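Local coordinates for protein leucine aminopeptidase 1 (Caenorhabditis elegans, PDB 2HC9) that releases N-terminal amino acids, preferably leucine, from peptides as a zinc-dependent M17 aminopeptidase and probably serves as a digestive enzyme, at residues T88-Y102 with P118-C132. The protein carries 1 engineered substitution. Residues are numbered along the deposited sequence; the frame is centred on the assembly and turned at random. Where two conformers were deposited one is given.
Sequences TNAHSIYKELKPINY and PDVLSHVAAIARTFC. With SO4 (sulfate ion), chain E.
His123 and Thr88 open the contact between helices 90-97 and 120-128, near-parallel neighbours (axes 8.4 Å apart, crossing at -22°) in the N-terminal alpha/beta domain, of the macro-domain clan, of this M17 aminopeptidase. A hydrogen bond runs from His123 NE2 to Thr88 O, 2.8 Å long and nearly straight at 165°; the acceptor lies close to the imidazole plane, while the donor sits somewhat tilted from the carbonyl plane. Ile93 CD1 lies over one face of the same ring, 3.5 Å from its centroid, as a CH-pi contact, and Asp119 CB backs the opposite face, so the imidazole is sandwiched as well as tethered. Replacing His123 by alanine would probably leave Thr88 O without this donor and open a gap beneath Ile93 CD1. Thr88 CB and CG2 lie against Ser122 OG and Asp119 OD1, while Thr88 OG1 accepts from Ala90 N in an ST turn and also bonds to Thr86.

In the middle Ala126 CB packs against Ile93 CB (4.1 Å) and lies against Ala90 O. Farther along, Leu97 CD2 reaches the flank of Ile127 and Thr130. Tyr94, its CG anti to the backbone N (chi1 -173°), carries its ring to Arg129 and Thr130, CE1 meeting Arg129 CB and CD1 meeting Thr130 CG2; a water joins Tyr94 OH to Arg129 O. Tyr102 and Phe131 meet rim to rim, their planes almost parallel. Lys98 NZ bonds to O3 of a sulfate, probably from the crystallisation liquor, and weakly to its O1.

Outward from this layer, Ile93 and Leu97 also rest on strands 18-25 and 72-77. Arg129 carries its charge to Asp398, and Asp119 pairs with Lys25.

Thr130, packed against Leu97, is positioned by its own OG1, which donates back to Ile127 O at 2.7 Å.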
# COMPACT_ATOMS: atom_id res chain seq x y z
N THR A 88 -11.29 5.83 -41.04
CA THR A 88 -11.29 4.43 -41.51
C THR A 88 -12.02 3.50 -40.56
O THR A 88 -12.46 2.42 -40.96
CB THR A 88 -9.86 3.88 -41.68
OG1 THR A 88 -9.29 3.65 -40.39
CG2 THR A 88 -8.96 4.83 -42.47
N ASN A 89 -12.10 3.88 -39.27
CA ASN A 89 -12.66 2.99 -38.22
C ASN A 89 -11.99 1.60 -38.20
O ASN A 89 -12.62 0.59 -37.88
CB ASN A 89 -14.18 2.84 -38.37
CG ASN A 89 -14.95 4.06 -37.90
OD1 ASN A 89 -15.87 4.53 -38.58
ND2 ASN A 89 -14.56 4.59 -36.76
N ALA A 90 -10.71 1.56 -38.54
CA ALA A 90 -10.04 0.27 -38.72
C ALA A 90 -10.01 -0.53 -37.44
O ALA A 90 -10.11 -1.75 -37.48
CB ALA A 90 -8.65 0.45 -39.29
N HIS A 91 -9.92 0.15 -36.28
CA HIS A 91 -9.98 -0.57 -35.00
C HIS A 91 -11.21 -1.43 -34.81
O HIS A 91 -11.13 -2.45 -34.12
CB HIS A 91 -9.80 0.38 -33.81
CG HIS A 91 -8.53 1.14 -33.88
ND1 HIS A 91 -8.38 2.24 -34.70
CD2 HIS A 91 -7.32 0.93 -33.31
CE1 HIS A 91 -7.15 2.70 -34.60
NE2 HIS A 91 -6.48 1.93 -33.76
N SER A 92 -12.34 -1.04 -35.42
CA SER A 92 -13.58 -1.81 -35.35
C SER A 92 -13.43 -3.18 -36.00
O SER A 92 -14.02 -4.16 -35.55
CB SER A 92 -14.74 -1.07 -36.03
OG SER A 92 -15.05 0.13 -35.35
N ILE A 93 -12.66 -3.24 -37.09
CA ILE A 93 -12.36 -4.56 -37.72
C ILE A 93 -11.61 -5.45 -36.74
O ILE A 93 -12.01 -6.57 -36.48
CB ILE A 93 -11.53 -4.42 -39.01
CG1 ILE A 93 -12.35 -3.64 -40.07
CG2 ILE A 93 -11.10 -5.83 -39.54
CD1 ILE A 93 -11.53 -3.25 -41.29
N TYR A 94 -10.54 -4.92 -36.16
CA TYR A 94 -9.79 -5.70 -35.19
C TYR A 94 -10.68 -6.17 -34.04
O TYR A 94 -10.62 -7.33 -33.65
CB TYR A 94 -8.63 -4.89 -34.64
CG TYR A 94 -7.70 -5.70 -33.74
CD1 TYR A 94 -6.63 -6.42 -34.28
CD2 TYR A 94 -7.89 -5.74 -32.36
CE1 TYR A 94 -5.75 -7.12 -33.46
CE2 TYR A 94 -7.02 -6.47 -31.52
CZ TYR A 94 -5.95 -7.15 -32.08
OH TYR A 94 -5.07 -7.85 -31.26
N LYS A 95 -11.49 -5.27 -33.49
CA LYS A 95 -12.37 -5.63 -32.37
C LYS A 95 -13.29 -6.82 -32.67
O LYS A 95 -13.50 -7.70 -31.82
CB LYS A 95 -13.23 -4.41 -31.97
CG LYS A 95 -14.16 -4.68 -30.79
CD LYS A 95 -14.98 -3.48 -30.41
CE LYS A 95 -16.03 -3.17 -31.48
NZ LYS A 95 -15.67 -1.91 -32.18
N GLU A 96 -13.85 -6.84 -33.87
CA GLU A 96 -14.81 -7.88 -34.26
C GLU A 96 -14.12 -9.16 -34.73
O GLU A 96 -14.66 -10.25 -34.55
CB GLU A 96 -15.73 -7.36 -35.39
CG GLU A 96 -16.61 -6.15 -35.00
CD GLU A 96 -17.52 -6.38 -33.78
OE1 GLU A 96 -17.73 -7.52 -33.35
OE2 GLU A 96 -18.08 -5.38 -33.28
N LEU A 97 -12.94 -9.01 -35.32
CA LEU A 97 -12.26 -10.14 -35.94
C LEU A 97 -11.37 -10.91 -34.95
O LEU A 97 -11.30 -12.14 -34.99
CB LEU A 97 -11.44 -9.67 -37.14
CG LEU A 97 -10.59 -10.70 -37.93
CD1 LEU A 97 -11.44 -11.86 -38.47
CD2 LEU A 97 -9.78 -10.02 -39.04
N LYS A 98 -10.67 -10.19 -34.07
CA LYS A 98 -9.71 -10.84 -33.17
C LYS A 98 -10.30 -12.02 -32.39
O LYS A 98 -9.62 -13.03 -32.23
CB LYS A 98 -9.05 -9.81 -32.22
CG LYS A 98 -7.90 -10.33 -31.38
CD LYS A 98 -6.72 -10.78 -32.25
CE LYS A 98 -5.66 -11.47 -31.41
NZ LYS A 98 -6.07 -12.86 -31.18
N PRO A 99 -11.57 -11.93 -31.93
CA PRO A 99 -12.17 -13.09 -31.25
C PRO A 99 -12.45 -14.32 -32.10
O PRO A 99 -12.64 -15.40 -31.54
CB PRO A 99 -13.53 -12.55 -30.76
CG PRO A 99 -13.34 -11.07 -30.69
CD PRO A 99 -12.50 -10.78 -31.88
N ILE A 100 -12.53 -14.15 -33.42
CA ILE A 100 -12.94 -15.27 -34.26
C ILE A 100 -11.91 -16.39 -34.23
O ILE A 100 -10.72 -16.17 -34.41
CB ILE A 100 -13.25 -14.84 -35.69
CG1 ILE A 100 -14.47 -13.90 -35.70
CG2 ILE A 100 -13.49 -16.07 -36.60
CD1 ILE A 100 -14.71 -13.28 -37.08
N ASN A 101 -12.41 -17.61 -34.01
CA ASN A 101 -11.61 -18.82 -34.19
C ASN A 101 -12.07 -19.64 -35.37
O ASN A 101 -13.27 -19.65 -35.69
CB ASN A 101 -11.64 -19.64 -32.91
CG ASN A 101 -11.01 -18.90 -31.74
OD1 ASN A 101 -10.01 -18.20 -31.90
ND2 ASN A 101 -11.62 -19.04 -30.57
N TYR A 102 -11.13 -20.30 -36.05
CA TYR A 102 -11.47 -21.12 -37.23
C TYR A 102 -11.45 -22.60 -36.81
O TYR A 102 -10.61 -23.01 -36.00
CB TYR A 102 -10.46 -20.87 -38.38
CG TYR A 102 -10.27 -19.40 -38.64
CD1 TYR A 102 -11.23 -18.68 -39.35
CD2 TYR A 102 -9.14 -18.71 -38.15
CE1 TYR A 102 -11.10 -17.33 -39.57
CE2 TYR A 102 -8.99 -17.31 -38.37
CZ TYR A 102 -9.99 -16.64 -39.09
OH TYR A 102 -9.90 -15.29 -39.34
N PRO A 118 -9.22 5.18 -49.61
CA PRO A 118 -8.55 5.71 -48.42
C PRO A 118 -8.56 4.77 -47.20
O PRO A 118 -7.78 4.99 -46.28
CB PRO A 118 -9.35 6.97 -48.11
CG PRO A 118 -10.07 7.32 -49.38
CD PRO A 118 -10.42 5.98 -49.95
N ASP A 119 -9.43 3.76 -47.20
CA ASP A 119 -9.55 2.82 -46.08
C ASP A 119 -8.70 1.58 -46.23
O ASP A 119 -8.48 0.87 -45.25
CB ASP A 119 -10.99 2.36 -45.90
CG ASP A 119 -11.89 3.47 -45.31
OD1 ASP A 119 -11.37 4.51 -44.87
OD2 ASP A 119 -13.12 3.28 -45.32
N VAL A 120 -8.27 1.27 -47.46
CA VAL A 120 -7.71 -0.06 -47.74
C VAL A 120 -6.51 -0.40 -46.84
O VAL A 120 -6.47 -1.49 -46.26
CB VAL A 120 -7.29 -0.21 -49.23
CG1 VAL A 120 -6.50 -1.53 -49.41
CG2 VAL A 120 -8.55 -0.18 -50.12
N LEU A 121 -5.55 0.52 -46.73
CA LEU A 121 -4.32 0.19 -46.01
C LEU A 121 -4.59 -0.15 -44.53
O LEU A 121 -4.11 -1.16 -44.01
CB LEU A 121 -3.32 1.35 -46.12
CG LEU A 121 -1.92 1.11 -45.55
CD1 LEU A 121 -0.93 1.93 -46.35
CD2 LEU A 121 -1.82 1.46 -44.02
N SER A 122 -5.35 0.70 -43.84
CA SER A 122 -5.65 0.48 -42.42
C SER A 122 -6.47 -0.79 -42.22
O SER A 122 -6.27 -1.52 -41.23
CB SER A 122 -6.40 1.68 -41.83
OG SER A 122 -7.65 1.82 -42.48
N HIS A 123 -7.39 -1.05 -43.16
CA HIS A 123 -8.26 -2.23 -43.04
C HIS A 123 -7.46 -3.51 -43.23
O HIS A 123 -7.62 -4.47 -42.47
CB HIS A 123 -9.40 -2.15 -44.06
CG HIS A 123 -10.47 -1.16 -43.68
ND1 HIS A 123 -11.76 -1.22 -44.18
CD2 HIS A 123 -10.45 -0.12 -42.81
CE1 HIS A 123 -12.47 -0.22 -43.67
NE2 HIS A 123 -11.70 0.46 -42.84
N VAL A 124 -6.62 -3.53 -44.26
CA VAL A 124 -5.72 -4.67 -44.47
C VAL A 124 -4.84 -4.92 -43.22
O VAL A 124 -4.75 -6.05 -42.74
CB VAL A 124 -4.87 -4.50 -45.75
CG1 VAL A 124 -3.74 -5.56 -45.81
CG2 VAL A 124 -5.77 -4.58 -46.98
N ALA A 125 -4.24 -3.86 -42.70
CA ALA A 125 -3.34 -3.99 -41.55
C ALA A 125 -4.11 -4.58 -40.36
O ALA A 125 -3.62 -5.49 -39.68
CB ALA A 125 -2.75 -2.65 -41.17
N ALA A 126 -5.32 -4.05 -40.12
CA ALA A 126 -6.14 -4.53 -39.01
C ALA A 126 -6.41 -6.03 -39.13
O ALA A 126 -6.39 -6.74 -38.12
CB ALA A 126 -7.48 -3.76 -38.94
N ILE A 127 -6.69 -6.51 -40.36
CA ILE A 127 -6.92 -7.97 -40.54
C ILE A 127 -5.63 -8.76 -40.29
O ILE A 127 -5.63 -9.79 -39.59
CB ILE A 127 -7.46 -8.29 -41.97
CG1 ILE A 127 -8.86 -7.69 -42.18
CG2 ILE A 127 -7.47 -9.80 -42.25
CD1 ILE A 127 -9.32 -7.67 -43.67
N ALA A 128 -4.52 -8.27 -40.86
CA ALA A 128 -3.22 -8.91 -40.69
C ALA A 128 -2.86 -9.10 -39.22
O ALA A 128 -2.33 -10.15 -38.84
CB ALA A 128 -2.13 -8.08 -41.41
N ARG A 129 -3.17 -8.10 -38.38
CA ARG A 129 -2.78 -8.14 -36.94
C ARG A 129 -3.41 -9.33 -36.22
O ARG A 129 -2.92 -9.73 -35.15
CB ARG A 129 -3.24 -6.86 -36.16
CG ARG A 129 -2.87 -5.50 -36.75
CD ARG A 129 -3.49 -4.30 -35.96
NE ARG A 129 -3.50 -3.03 -36.73
CZ ARG A 129 -2.40 -2.33 -37.02
NH1 ARG A 129 -2.48 -1.20 -37.73
NH2 ARG A 129 -1.21 -2.76 -36.60
N THR A 130 -4.52 -9.86 -36.74
CA THR A 130 -5.24 -10.92 -36.03
C THR A 130 -4.65 -12.30 -36.33
O THR A 130 -5.10 -13.29 -35.76
CB THR A 130 -6.75 -10.97 -36.39
OG1 THR A 130 -6.90 -11.38 -37.76
CG2 THR A 130 -7.44 -9.58 -36.12
N PHE A 131 -3.69 -12.37 -37.25
CA PHE A 131 -3.00 -13.64 -37.55
C PHE A 131 -1.70 -13.73 -36.78
O PHE A 131 -0.62 -13.38 -37.30
CB PHE A 131 -2.87 -13.86 -39.07
CG PHE A 131 -4.21 -14.19 -39.70
CD1 PHE A 131 -4.74 -15.46 -39.59
CD2 PHE A 131 -4.97 -13.19 -40.26
CE1 PHE A 131 -6.00 -15.76 -40.10
CE2 PHE A 131 -6.25 -13.47 -40.78
CZ PHE A 131 -6.75 -14.75 -40.70
N CYS A 132 -1.82 -14.11 -35.51
CA CYS A 132 -0.66 -14.04 -34.60
C CYS A 132 0.30 -15.17 -34.94
O CYS A 132 -0.07 -16.35 -34.86
CB CYS A 132 -1.14 -14.16 -33.13
SG CYS A 132 -2.42 -12.96 -32.72
S SO4 E . -4.71 -15.84 -29.90
O1 SO4 E . -5.35 -15.69 -31.21
O2 SO4 E . -3.61 -16.80 -30.00
O3 SO4 E . -4.23 -14.52 -29.47
O4 SO4 E . -5.63 -16.37 -28.90
O HOH W 1 -2.83 -8.52 -32.57
O HOH W 2 -6.83 -13.82 -33.78
O HOH W 3 -7.98 -14.04 -37.70